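Local coordinates for putative cytochrome P450 120 (Synechocystis sp., PDB 2VE3), which binds heme and retinoic acid and, as a cytochrome P450, probably acts as a monooxygenase that inserts oxygen into organic substrates, at residues I13-F18 with F43-T49; K54-S60 with W340-Q345. All coordinates share one frame; numbering follows the deposited sequence.

Interaction 1: residues I13-F18 with F43-T49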
ATOM      1  N   ILE A  13     -19.274 -19.979  16.968  1.00 31.76           N
ATOM      2  CA  ILE A  13     -18.115 -19.241  16.438  1.00 31.05           C
ATOM      3  C   ILE A  13     -17.523 -19.992  15.227  1.00 30.27           C
ATOM      4  O   ILE A  13     -17.665 -21.215  15.138  1.00 29.94           O
ATOM      5  CB  ILE A  13     -17.006 -18.964  17.525  1.00 30.84           C
ATOM      6  CG1 ILE A  13     -16.414 -20.267  18.070  1.00 30.51           C
ATOM      7  CG2 ILE A  13     -17.544 -18.062  18.647  1.00 30.80           C
ATOM      8  CD1 ILE A  13     -15.234 -20.075  19.026  1.00 32.06           C
ATOM      9  N   PRO A  14     -16.867 -19.259  14.287  1.00 29.62           N
ATOM     10  CA  PRO A  14     -16.339 -19.865  13.066  1.00 29.08           C
ATOM     11  C   PRO A  14     -15.421 -21.059  13.296  1.00 29.16           C
ATOM     12  O   PRO A  14     -14.839 -21.184  14.377  1.00 29.02           O
ATOM     13  CB  PRO A  14     -15.565 -18.715  12.425  1.00 29.12           C
ATOM     14  CG  PRO A  14     -16.284 -17.509  12.881  1.00 29.03           C
ATOM     15  CD  PRO A  14     -16.604 -17.808  14.308  1.00 29.08           C
ATOM     16  N   PRO A  15     -15.298 -21.947  12.288  1.00 28.93           N
ATOM     17  CA  PRO A  15     -14.332 -23.042  12.397  1.00 29.07           C
ATOM     18  C   PRO A  15     -12.906 -22.529  12.225  1.00 29.27           C
ATOM     19  O   PRO A  15     -12.704 -21.507  11.581  1.00 29.37           O
ATOM     20  CB  PRO A  15     -14.709 -23.963  11.231  1.00 28.88           C
ATOM     21  CG  PRO A  15     -15.367 -23.049  10.218  1.00 28.77           C
ATOM     22  CD  PRO A  15     -16.058 -21.981  11.021  1.00 28.64           C
ATOM     23  N   GLY A  16     -11.932 -23.233  12.786  1.00 29.23           N
ATOM     24  CA  GLY A  16     -10.542 -22.800  12.706  1.00 30.10           C
ATOM     25  C   GLY A  16      -9.721 -23.182  13.927  1.00 30.46           C
ATOM     26  O   GLY A  16     -10.265 -23.295  15.028  1.00 30.41           O
ATOM     27  N   ASP A  17      -8.417 -23.375  13.721  1.00 30.90           N
ATOM     28  CA  ASP A  17      -7.466 -23.732  14.790  1.00 31.86           C
ATOM     29  C   ASP A  17      -6.802 -22.513  15.449  1.00 31.76           C
ATOM     30  O   ASP A  17      -6.265 -21.640  14.763  1.00 31.60           O
ATOM     31  CB  ASP A  17      -6.378 -24.654  14.241  1.00 32.17           C
ATOM     32  CG  ASP A  17      -6.931 -25.948  13.687  1.00 33.92           C
ATOM     33  OD1 ASP A  17      -7.977 -26.418  14.192  1.00 36.62           O
ATOM     34  OD2 ASP A  17      -6.309 -26.499  12.751  1.00 34.92           O
ATOM     35  N   PHE A  18      -6.848 -22.473  16.778  1.00 32.08           N
ATOM     36  CA  PHE A  18      -6.228 -21.402  17.556  1.00 32.04           C
ATOM     37  C   PHE A  18      -4.753 -21.649  17.802  1.00 32.32           C
ATOM     38  O   PHE A  18      -3.998 -20.701  18.017  1.00 32.39           O
ATOM     39  CB  PHE A  18      -6.946 -21.208  18.897  1.00 31.83           C
ATOM     40  CG  PHE A  18      -8.151 -20.304  18.828  1.00 31.30           C
ATOM     41  CD1 PHE A  18      -8.295 -19.371  17.810  1.00 30.65           C
ATOM     42  CD2 PHE A  18      -9.125 -20.360  19.809  1.00 31.89           C
ATOM     43  CE1 PHE A  18      -9.401 -18.535  17.766  1.00 30.10           C
ATOM     44  CE2 PHE A  18     -10.230 -19.519  19.768  1.00 31.10           C
ATOM     45  CZ  PHE A  18     -10.359 -18.606  18.748  1.00 31.20           C
ATOM     46  N   PHE A  43     -11.426 -24.903   6.163  1.00 29.94           N
ATOM     47  CA  PHE A  43     -12.461 -24.458   7.111  1.00 28.59           C
ATOM     48  C   PHE A  43     -13.695 -23.815   6.487  1.00 28.00           C
ATOM     49  O   PHE A  43     -14.775 -23.905   7.053  1.00 28.14           O
ATOM     50  CB  PHE A  43     -11.871 -23.567   8.227  1.00 27.94           C
ATOM     51  CG  PHE A  43     -10.857 -24.268   9.088  1.00 27.16           C
ATOM     52  CD1 PHE A  43     -11.254 -25.242  10.009  1.00 26.16           C
ATOM     53  CD2 PHE A  43      -9.502 -23.977   8.965  1.00 26.08           C
ATOM     54  CE1 PHE A  43     -10.311 -25.915  10.801  1.00 26.19           C
ATOM     55  CE2 PHE A  43      -8.551 -24.637   9.754  1.00 26.12           C
ATOM     56  CZ  PHE A  43      -8.959 -25.613  10.674  1.00 26.42           C
ATOM     57  N   GLY A  44     -13.544 -23.156   5.343  1.00 27.35           N
ATOM     58  CA  GLY A  44     -14.681 -22.469   4.719  1.00 27.09           C
ATOM     59  C   GLY A  44     -14.436 -20.976   4.579  1.00 27.00           C
ATOM     60  O   GLY A  44     -13.382 -20.484   5.003  1.00 27.05           O
ATOM     61  N   PRO A  45     -15.401 -20.248   3.980  1.00 26.54           N
ATOM     62  CA  PRO A  45     -15.258 -18.812   3.688  1.00 26.38           C
ATOM     63  C   PRO A  45     -15.031 -17.904   4.908  1.00 26.02           C
ATOM     64  O   PRO A  45     -14.434 -16.844   4.765  1.00 26.16           O
ATOM     65  CB  PRO A  45     -16.574 -18.459   2.967  1.00 26.13           C
ATOM     66  CG  PRO A  45     -17.520 -19.514   3.358  1.00 25.75           C
ATOM     67  CD  PRO A  45     -16.706 -20.760   3.519  1.00 26.66           C
ATOM     68  N   ILE A  46     -15.512 -18.316   6.080  1.00 25.99           N
ATOM     69  CA  ILE A  46     -15.299 -17.582   7.331  1.00 25.18           C
ATOM     70  C   ILE A  46     -14.539 -18.482   8.316  1.00 25.32           C
ATOM     71  O   ILE A  46     -15.026 -19.561   8.711  1.00 25.51           O
ATOM     72  CB  ILE A  46     -16.625 -17.081   7.930  1.00 25.40           C
ATOM     73  CG1 ILE A  46     -17.376 -16.214   6.903  1.00 24.27           C
ATOM     74  CG2 ILE A  46     -16.384 -16.273   9.212  1.00 24.36           C
ATOM     75  CD1 ILE A  46     -18.817 -15.960   7.244  1.00 25.58           C
ATOM     76  N   PHE A  47     -13.331 -18.063   8.683  1.00 24.21           N
ATOM     77  CA  PHE A  47     -12.520 -18.876   9.581  1.00 23.93           C
ATOM     78  C   PHE A  47     -11.902 -18.090  10.740  1.00 23.87           C
ATOM     79  O   PHE A  47     -11.773 -16.866  10.660  1.00 23.91           O
ATOM     80  CB  PHE A  47     -11.486 -19.735   8.809  1.00 23.48           C
ATOM     81  CG  PHE A  47     -10.290 -18.966   8.263  1.00 23.59           C
ATOM     82  CD1 PHE A  47      -9.199 -18.652   9.088  1.00 21.17           C
ATOM     83  CD2 PHE A  47     -10.238 -18.593   6.912  1.00 23.79           C
ATOM     84  CE1 PHE A  47      -8.095 -17.959   8.590  1.00 21.66           C
ATOM     85  CE2 PHE A  47      -9.132 -17.896   6.396  1.00 21.97           C
ATOM     86  CZ  PHE A  47      -8.057 -17.583   7.234  1.00 23.07           C
ATOM     87  N   LYS A  48     -11.558 -18.798  11.817  1.00 23.68           N
ATOM     88  CA  LYS A  48     -10.863 -18.200  12.952  1.00 23.69           C
ATOM     89  C   LYS A  48      -9.431 -18.735  13.133  1.00 23.47           C
ATOM     90  O   LYS A  48      -9.090 -19.870  12.755  1.00 23.22           O
ATOM     91  CB  LYS A  48     -11.673 -18.347  14.249  1.00 23.51           C
ATOM     92  CG  LYS A  48     -11.625 -19.741  14.860  1.00 24.24           C
ATOM     93  CD  LYS A  48     -12.500 -19.838  16.093  1.00 24.77           C
ATOM     94  CE  LYS A  48     -12.689 -21.288  16.494  1.00 26.39           C
ATOM     95  NZ  LYS A  48     -11.419 -21.813  17.037  1.00 29.13           N
ATOM     96  N   THR A  49      -8.591 -17.889  13.711  1.00 23.09           N
ATOM     97  CA  THR A  49      -7.229 -18.253  14.022  1.00 22.77           C
ATOM     98  C   THR A  49      -6.810 -17.442  15.241  1.00 22.63           C
ATOM     99  O   THR A  49      -7.628 -16.744  15.841  1.00 22.26           O
ATOM    100  CB  THR A  49      -6.296 -18.006  12.803  1.00 22.65           C
ATOM    101  OG1 THR A  49      -4.950 -18.370  13.129  1.00 23.79           O
ATOM    102  CG2 THR A  49      -6.339 -16.559  12.360  1.00 22.70           C
TER
HETATM  103  O   HOH W   1      -7.449 -21.424  11.529  1.00 19.92           O

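Interaction 2: residues K54-S60 with W340-Q345. With REA (retinoic acid), chain D; HEM (protoporphyrin IX containing Fe), chain C.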
ATOM      1  N   LYS A  54      -4.072 -12.540  19.796  1.00 24.70           N
ATOM      2  CA  LYS A  54      -5.496 -12.237  19.572  1.00 24.34           C
ATOM      3  C   LYS A  54      -6.216 -13.290  18.721  1.00 23.77           C
ATOM      4  O   LYS A  54      -5.687 -13.782  17.722  1.00 23.44           O
ATOM      5  CB  LYS A  54      -5.698 -10.870  18.887  1.00 24.42           C
ATOM      6  CG  LYS A  54      -5.032  -9.688  19.557  1.00 26.15           C
ATOM      7  CD  LYS A  54      -5.888  -9.105  20.667  1.00 27.44           C
ATOM      8  CE  LYS A  54      -5.027  -8.355  21.645  1.00 30.68           C
ATOM      9  NZ  LYS A  54      -3.954  -7.600  20.929  1.00 31.01           N
ATOM     10  N   ASN A  55      -7.444 -13.594  19.123  1.00 23.53           N
ATOM     11  CA  ASN A  55      -8.367 -14.404  18.335  1.00 22.96           C
ATOM     12  C   ASN A  55      -8.866 -13.584  17.157  1.00 22.24           C
ATOM     13  O   ASN A  55      -9.371 -12.471  17.346  1.00 21.90           O
ATOM     14  CB  ASN A  55      -9.530 -14.857  19.222  1.00 23.04           C
ATOM     15  CG  ASN A  55      -9.061 -15.743  20.387  1.00 23.17           C
ATOM     16  OD1 ASN A  55      -8.038 -16.436  20.294  1.00 21.30           O
ATOM     17  ND2 ASN A  55      -9.807 -15.717  21.479  1.00 23.61           N
ATOM     18  N   VAL A  56      -8.701 -14.124  15.947  1.00 21.44           N
ATOM     19  CA  VAL A  56      -8.980 -13.363  14.718  1.00 20.53           C
ATOM     20  C   VAL A  56      -9.904 -14.149  13.778  1.00 21.05           C
ATOM     21  O   VAL A  56      -9.678 -15.330  13.537  1.00 20.62           O
ATOM     22  CB  VAL A  56      -7.666 -12.965  13.963  1.00 20.66           C
ATOM     23  CG1 VAL A  56      -7.936 -11.934  12.846  1.00 18.06           C
ATOM     24  CG2 VAL A  56      -6.586 -12.395  14.938  1.00 19.88           C
ATOM     25  N   ILE A  57     -10.937 -13.480  13.258  1.00 21.20           N
ATOM     26  CA  ILE A  57     -11.807 -14.056  12.228  1.00 21.06           C
ATOM     27  C   ILE A  57     -11.447 -13.433  10.882  1.00 21.11           C
ATOM     28  O   ILE A  57     -11.462 -12.219  10.741  1.00 21.02           O
ATOM     29  CB  ILE A  57     -13.319 -13.841  12.553  1.00 20.92           C
ATOM     30  CG1 ILE A  57     -13.652 -14.415  13.938  1.00 20.87           C
ATOM     31  CG2 ILE A  57     -14.212 -14.467  11.469  1.00 21.57           C
ATOM     32  CD1 ILE A  57     -15.121 -14.313  14.346  1.00 20.79           C
ATOM     33  N   PHE A  58     -11.083 -14.272   9.916  1.00 21.43           N
ATOM     34  CA  PHE A  58     -10.811 -13.823   8.552  1.00 21.83           C
ATOM     35  C   PHE A  58     -12.078 -13.923   7.681  1.00 22.19           C
ATOM     36  O   PHE A  58     -12.707 -14.980   7.593  1.00 21.95           O
ATOM     37  CB  PHE A  58      -9.697 -14.663   7.927  1.00 21.96           C
ATOM     38  CG  PHE A  58      -8.286 -14.240   8.317  1.00 22.80           C
ATOM     39  CD1 PHE A  58      -7.338 -13.981   7.332  1.00 22.03           C
ATOM     40  CD2 PHE A  58      -7.897 -14.143   9.653  1.00 22.21           C
ATOM     41  CE1 PHE A  58      -6.029 -13.610   7.667  1.00 21.69           C
ATOM     42  CE2 PHE A  58      -6.595 -13.778   9.993  1.00 22.90           C
ATOM     43  CZ  PHE A  58      -5.664 -13.516   8.999  1.00 22.18           C
ATOM     44  N   ILE A  59     -12.422 -12.812   7.037  1.00 22.38           N
ATOM     45  CA  ILE A  59     -13.549 -12.723   6.111  1.00 22.50           C
ATOM     46  C   ILE A  59     -13.080 -12.122   4.785  1.00 22.34           C
ATOM     47  O   ILE A  59     -12.008 -11.488   4.729  1.00 22.16           O
ATOM     48  CB  ILE A  59     -14.688 -11.840   6.683  1.00 22.76           C
ATOM     49  CG1 ILE A  59     -14.205 -10.388   6.913  1.00 23.29           C
ATOM     50  CG2 ILE A  59     -15.274 -12.477   7.935  1.00 23.69           C
ATOM     51  CD1 ILE A  59     -15.292  -9.391   7.317  1.00 22.16           C
ATOM     52  N   SER A  60     -13.872 -12.329   3.729  1.00 21.67           N
ATOM     53  CA  SER A  60     -13.633 -11.699   2.406  1.00 21.33           C
ATOM     54  C   SER A  60     -14.883 -11.655   1.500  1.00 21.05           C
ATOM     55  O   SER A  60     -15.925 -12.220   1.820  1.00 20.24           O
ATOM     56  CB  SER A  60     -12.467 -12.383   1.678  1.00 21.06           C
ATOM     57  OG  SER A  60     -12.800 -13.715   1.346  1.00 21.92           O
ATOM     58  N   TRP A 340     -12.703  -9.810  20.064  1.00 25.95           N
ATOM     59  CA  TRP A 340     -11.977 -10.581  19.071  1.00 25.50           C
ATOM     60  C   TRP A 340     -11.705  -9.626  17.919  1.00 24.74           C
ATOM     61  O   TRP A 340     -12.379  -8.594  17.793  1.00 24.59           O
ATOM     62  CB  TRP A 340     -12.838 -11.727  18.555  1.00 26.13           C
ATOM     63  CG  TRP A 340     -12.969 -12.923  19.447  1.00 26.26           C
ATOM     64  CD1 TRP A 340     -13.076 -12.946  20.819  1.00 26.45           C
ATOM     65  CD2 TRP A 340     -13.091 -14.281  19.011  1.00 26.16           C
ATOM     66  NE1 TRP A 340     -13.212 -14.249  21.258  1.00 26.62           N
ATOM     67  CE2 TRP A 340     -13.234 -15.083  20.166  1.00 27.96           C
ATOM     68  CE3 TRP A 340     -13.071 -14.900  17.754  1.00 27.60           C
ATOM     69  CZ2 TRP A 340     -13.366 -16.476  20.096  1.00 27.20           C
ATOM     70  CZ3 TRP A 340     -13.191 -16.274  17.681  1.00 27.11           C
ATOM     71  CH2 TRP A 340     -13.338 -17.049  18.845  1.00 27.56           C
ATOM     72  N   LEU A 341     -10.732  -9.979  17.082  1.00 23.65           N
ATOM     73  CA  LEU A 341     -10.440  -9.226  15.868  1.00 23.00           C
ATOM     74  C   LEU A 341     -11.052  -9.855  14.616  1.00 22.78           C
ATOM     75  O   LEU A 341     -11.214 -11.068  14.533  1.00 22.74           O
ATOM     76  CB  LEU A 341      -8.931  -9.127  15.655  1.00 22.90           C
ATOM     77  CG  LEU A 341      -8.136  -7.931  16.149  1.00 23.12           C
ATOM     78  CD1 LEU A 341      -8.494  -7.534  17.572  1.00 22.73           C
ATOM     79  CD2 LEU A 341      -6.651  -8.250  16.010  1.00 22.32           C
ATOM     80  N   VAL A 342     -11.374  -8.998  13.653  1.00 22.12           N
ATOM     81  CA  VAL A 342     -11.771  -9.398  12.319  1.00 22.41           C
ATOM     82  C   VAL A 342     -10.719  -8.868  11.362  1.00 22.13           C
ATOM     83  O   VAL A 342     -10.237  -7.736  11.515  1.00 22.23           O
ATOM     84  CB  VAL A 342     -13.160  -8.790  11.926  1.00 22.64           C
ATOM     85  CG1 VAL A 342     -13.613  -9.275  10.553  1.00 23.48           C
ATOM     86  CG2 VAL A 342     -14.194  -9.125  12.961  1.00 23.30           C
ATOM     87  N   SER A 343     -10.349  -9.690  10.381  1.00 21.92           N
ATOM     88  CA  SER A 343      -9.457  -9.272   9.298  1.00 20.98           C
ATOM     89  C   SER A 343     -10.153  -9.397   7.956  1.00 21.19           C
ATOM     90  O   SER A 343     -10.654 -10.477   7.611  1.00 21.02           O
ATOM     91  CB  SER A 343      -8.194 -10.128   9.270  1.00 21.08           C
ATOM     92  OG  SER A 343      -7.329  -9.709   8.223  1.00 20.45           O
ATOM     93  N   TYR A 344     -10.157  -8.305   7.188  1.00 20.56           N
ATOM     94  CA  TYR A 344     -10.757  -8.322   5.869  1.00 20.35           C
ATOM     95  C   TYR A 344      -9.631  -8.518   4.867  1.00 20.30           C
ATOM     96  O   TYR A 344      -8.634  -7.798   4.892  1.00 20.11           O
ATOM     97  CB  TYR A 344     -11.616  -7.065   5.594  1.00 19.95           C
ATOM     98  CG  TYR A 344     -10.842  -5.795   5.283  1.00 19.54           C
ATOM     99  CD1 TYR A 344     -10.554  -5.431   3.959  1.00 19.67           C
ATOM    100  CD2 TYR A 344     -10.419  -4.946   6.309  1.00 16.79           C
ATOM    101  CE1 TYR A 344      -9.834  -4.250   3.671  1.00 18.03           C
ATOM    102  CE2 TYR A 344      -9.717  -3.783   6.033  1.00 18.08           C
ATOM    103  CZ  TYR A 344      -9.417  -3.447   4.717  1.00 17.92           C
ATOM    104  OH  TYR A 344      -8.737  -2.302   4.461  1.00 16.42           O
ATOM    105  N   GLN A 345      -9.784  -9.530   4.020  1.00 19.91           N
ATOM    106  CA  GLN A 345      -8.707  -9.957   3.139  1.00 19.93           C
ATOM    107  C   GLN A 345      -8.988  -9.520   1.710  1.00 19.60           C
ATOM    108  O   GLN A 345      -9.843 -10.097   1.019  1.00 19.67           O
ATOM    109  CB  GLN A 345      -8.501 -11.467   3.230  1.00 19.78           C
ATOM    110  CG  GLN A 345      -7.982 -11.926   4.602  1.00 21.42           C
ATOM    111  CD  GLN A 345      -6.531 -11.504   4.822  1.00 24.84           C
ATOM    112  OE1 GLN A 345      -5.645 -11.878   4.048  1.00 25.36           O
ATOM    113  NE2 GLN A 345      -6.291 -10.686   5.849  1.00 23.03           N
TER
HETATM  114  C1  REA D1445      -0.622   1.080   4.990  1.00  9.60           C
HETATM  115  C2  REA D1445      -0.666   2.415   5.727  1.00  9.23           C
HETATM  116  C3  REA D1445      -1.392   2.255   7.063  1.00 11.87           C
HETATM  117  C4  REA D1445      -0.577   1.363   7.997  1.00 12.61           C
HETATM  118  C5  REA D1445      -0.026   0.132   7.307  1.00 12.64           C
HETATM  119  C6  REA D1445      -0.032  -0.002   5.914  1.00 11.85           C
HETATM  120  C7  REA D1445       0.554  -1.217   5.334  1.00 12.87           C
HETATM  121  C8  REA D1445      -0.202  -2.469   5.356  1.00 13.46           C
HETATM  122  C9  REA D1445       0.474  -3.704   4.907  1.00 15.97           C
HETATM  123  C10 REA D1445      -0.119  -4.944   5.363  1.00 17.23           C
HETATM  124  C11 REA D1445      -0.348  -6.102   4.517  1.00 19.25           C
HETATM  125  C12 REA D1445      -1.330  -7.017   5.097  1.00 21.37           C
HETATM  126  C13 REA D1445      -1.122  -8.462   5.181  1.00 23.82           C
HETATM  127  C14 REA D1445      -2.243  -9.171   5.659  1.00 26.04           C
HETATM  128  C15 REA D1445      -2.550 -10.551   5.336  1.00 27.61           C
HETATM  129  C16 REA D1445      -2.047   0.652   4.592  1.00 10.58           C
HETATM  130  C17 REA D1445       0.233   1.293   3.740  1.00  9.65           C
HETATM  131  C18 REA D1445       0.562  -0.948   8.182  1.00 14.68           C
HETATM  132  C19 REA D1445       1.729  -3.703   4.067  1.00 15.51           C
HETATM  133  C20 REA D1445       0.190  -9.097   4.802  1.00 24.88           C
HETATM  134  O1  REA D1445      -1.849 -11.190   4.533  1.00 32.86           O
HETATM  135  O2  REA D1445      -3.524 -11.106   5.867  1.00 28.91           O
HETATM  136  CHA HEM C1444      -4.853   3.249   4.432  1.00 15.28           C
HETATM  137  CHB HEM C1444      -3.906   0.573   0.485  1.00 15.04           C
HETATM  138  CHC HEM C1444      -0.781   3.955  -1.083  1.00 14.33           C
HETATM  139  CHD HEM C1444      -1.283   6.348   3.075  1.00 15.48           C
HETATM  140  C1A HEM C1444      -4.901   2.219   3.502  1.00 15.75           C
HETATM  141  C2A HEM C1444      -5.728   1.026   3.546  1.00 16.53           C
HETATM  142  C3A HEM C1444      -5.469   0.302   2.439  1.00 15.64           C
HETATM  143  C4A HEM C1444      -4.459   0.998   1.681  1.00 14.57           C
HETATM  144  CMA HEM C1444      -6.086  -1.047   2.024  1.00 12.91           C
HETATM  145  CAA HEM C1444      -6.763   0.698   4.648  1.00 17.66           C
HETATM  146  CBA HEM C1444      -6.185  -0.163   5.766  1.00 22.28           C
HETATM  147  CGA HEM C1444      -7.238  -0.261   6.850  1.00 23.09           C
HETATM  148  O1A HEM C1444      -8.328  -0.833   6.558  1.00 24.72           O
HETATM  149  O2A HEM C1444      -6.988   0.225   7.993  1.00 20.81           O
HETATM  150  C1B HEM C1444      -3.012   1.273  -0.302  1.00 12.51           C
HETATM  151  C2B HEM C1444      -2.570   0.914  -1.642  1.00 12.92           C
HETATM  152  C3B HEM C1444      -1.710   1.857  -2.079  1.00 12.23           C
HETATM  153  C4B HEM C1444      -1.581   2.830  -1.026  1.00 13.05           C
HETATM  154  CMB HEM C1444      -3.045  -0.343  -2.405  1.00 10.82           C
HETATM  155  CAB HEM C1444      -0.931   1.944  -3.431  1.00 15.23           C
HETATM  156  CBB HEM C1444      -1.436   1.534  -4.605  1.00 16.01           C
HETATM  157  C1C HEM C1444      -0.666   4.936  -0.127  1.00 13.00           C
HETATM  158  C2C HEM C1444       0.103   6.160  -0.236  1.00 13.34           C
HETATM  159  C3C HEM C1444      -0.033   6.831   0.916  1.00 14.01           C
HETATM  160  C4C HEM C1444      -0.886   6.030   1.794  1.00 14.88           C
HETATM  161  CMC HEM C1444       0.897   6.606  -1.494  1.00 12.86           C
HETATM  162  CAC HEM C1444       0.568   8.222   1.274  1.00 15.51           C
HETATM  163  CBC HEM C1444       1.864   8.426   1.535  1.00 17.19           C
HETATM  164  C1D HEM C1444      -2.215   5.692   3.853  1.00 14.67           C
HETATM  165  C2D HEM C1444      -2.487   6.015   5.229  1.00 16.13           C
HETATM  166  C3D HEM C1444      -3.594   5.049   5.665  1.00 14.38           C
HETATM  167  C4D HEM C1444      -3.901   4.253   4.492  1.00 15.82           C
HETATM  168  CMD HEM C1444      -1.789   7.106   6.081  1.00 16.86           C
HETATM  169  CAD HEM C1444      -4.272   4.944   7.051  1.00 15.12           C
HETATM  170  CBD HEM C1444      -5.670   5.550   6.941  1.00 14.58           C
HETATM  171  CGD HEM C1444      -6.373   5.507   8.276  1.00 17.76           C
HETATM  172  O1D HEM C1444      -7.419   6.194   8.395  1.00 18.96           O
HETATM  173  O2D HEM C1444      -5.913   4.807   9.227  1.00 19.97           O
HETATM  174  NA  HEM C1444      -4.145   2.165   2.356  1.00 14.51           N
HETATM  175  NB  HEM C1444      -2.374   2.442   0.050  1.00 13.52           N
HETATM  176  NC  HEM C1444      -1.251   4.878   1.127  1.00 14.17           N
HETATM  177  ND  HEM C1444      -3.071   4.664   3.444  1.00 15.52           N
HETATM  178 FE   HEM C1444      -2.898   3.696   1.578  1.00 15.89          FE

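Interaction 1: residues I13-F18 with F43-T49
Lys48, on an outermost strand of the mixed five-stranded sheet of the cytochrome P450 fold, is gripped at both ends by the proline-rich segment 13-18, which runs beside that strand without becoming one. Backbone bonding is sparse: Lys48 N donates to Pro15 O at 3.0 Å with an N-H...O angle of 162°, and the CA-H groups of Phe47 and Thr49 face the carbonyls of Pro15 and Asp17. Water 1 lies 2.6 Å from Lys48 O and takes a weak bond from Asp17 N, bridging the two backbones.

Two ring contacts follow. Gly16 CA lies 3.6 Å from the centroid of the Phe43 ring and 9° off its normal, a CH-pi contact over the face, while the Asp17 carboxylate meets the edge of the same ring, its plane nearly perpendicular. A CB on Gly16 would collide with Lys48 O. Among apolar side chains, Pro14 CG touches Ile46 CG2 and Pro15 CB touches Phe43 CD1.

The lysine tip makes the charged contact. The Lys48 chain is extended up to CE and bends at chi4 (71°), turning NZ back to Gly16 O, which it approaches from above the carbonyl plane at 2.8 Å. Lys48 NZ also makes a cation-pi contact, 3.6 Å over the centroid of the Phe18 ring.

Interaction 2: residues K54-S60 with W340-Q345
Asn55 and Trp340 open a parallel strand pair inside the mixed five-stranded sheet of the P450 fold, where the axes of the short strand segments 54-59 and 341-345 approach to 4.4 Å. Five backbone bonds set the register; the straightest, Ile59 N to Ser343 O, has an N-H...O angle of 174°. At the start of the pair, the flat indole of Trp340 receives Asn55 CB over its six-membered ring, 3.8 Å from the centroid.

The sheet's two faces are packed differently. On one, Ile57 CG1 abuts the indole edge at Trp340 CE3. Farther along, Ile59 CD1 reaches back against Val342 CG1 at 3.6 Å; the first torsion sets Ile59 CG1 between backbone N and carbonyl carbon, leaning the branch toward that valine. Beyond it, the Tyr344 side chain leads away from the pair, and its OH donates to heme O1A at 2.6 Å.

On the other face, Val56 fits its two methyls against different neighbours, CG2 to Leu341 CB and CG1 to Ser343 CB. The same Ser343 CB is the bump beneath the Phe58 ring, centred under one face and nearly on the ring normal. Gln345, bent at chi2 (-71°), lies obliquely against that ring with CG 3.5 Å from Phe58 CD1, its amide plane 36° from the ring plane. This holds NE2 between two acceptors, Ser343 OG and the retinoic acid carboxylate. Ser343 OG is itself bonded to Gly321 O in the adjacent strand. With an alanine at Gln345, the ligand carboxylate and Ser343 OG would probably both lose this amide donor, and a gap would open beside Phe58. Gln345 NE2 meets retinoic acid O2 at 2.8 Å.

Interactions 1 and 2 sit about 9 Å apart, centre to centre, and occur in series along the chain: 13-18 with 43-49 closes before 54-60 begins, although the last partner, 340-345, comes 280 residues later. They share one mixed five-stranded sheet, in which 47-51 is an outermost strand, 54-59 its antiparallel neighbour and 341-345 the next one inward. Direct evidence for the coupling is a pair of probable backbone hydrogen bonds, Thr49 N to Val56 O and Phe47 O to Phe58 N, and packing of Phe18 CZ on Trp340 CH2 at 3.4 Å. The N-terminal segment is thus joined through successive strands to the retinoic acid and heme pockets.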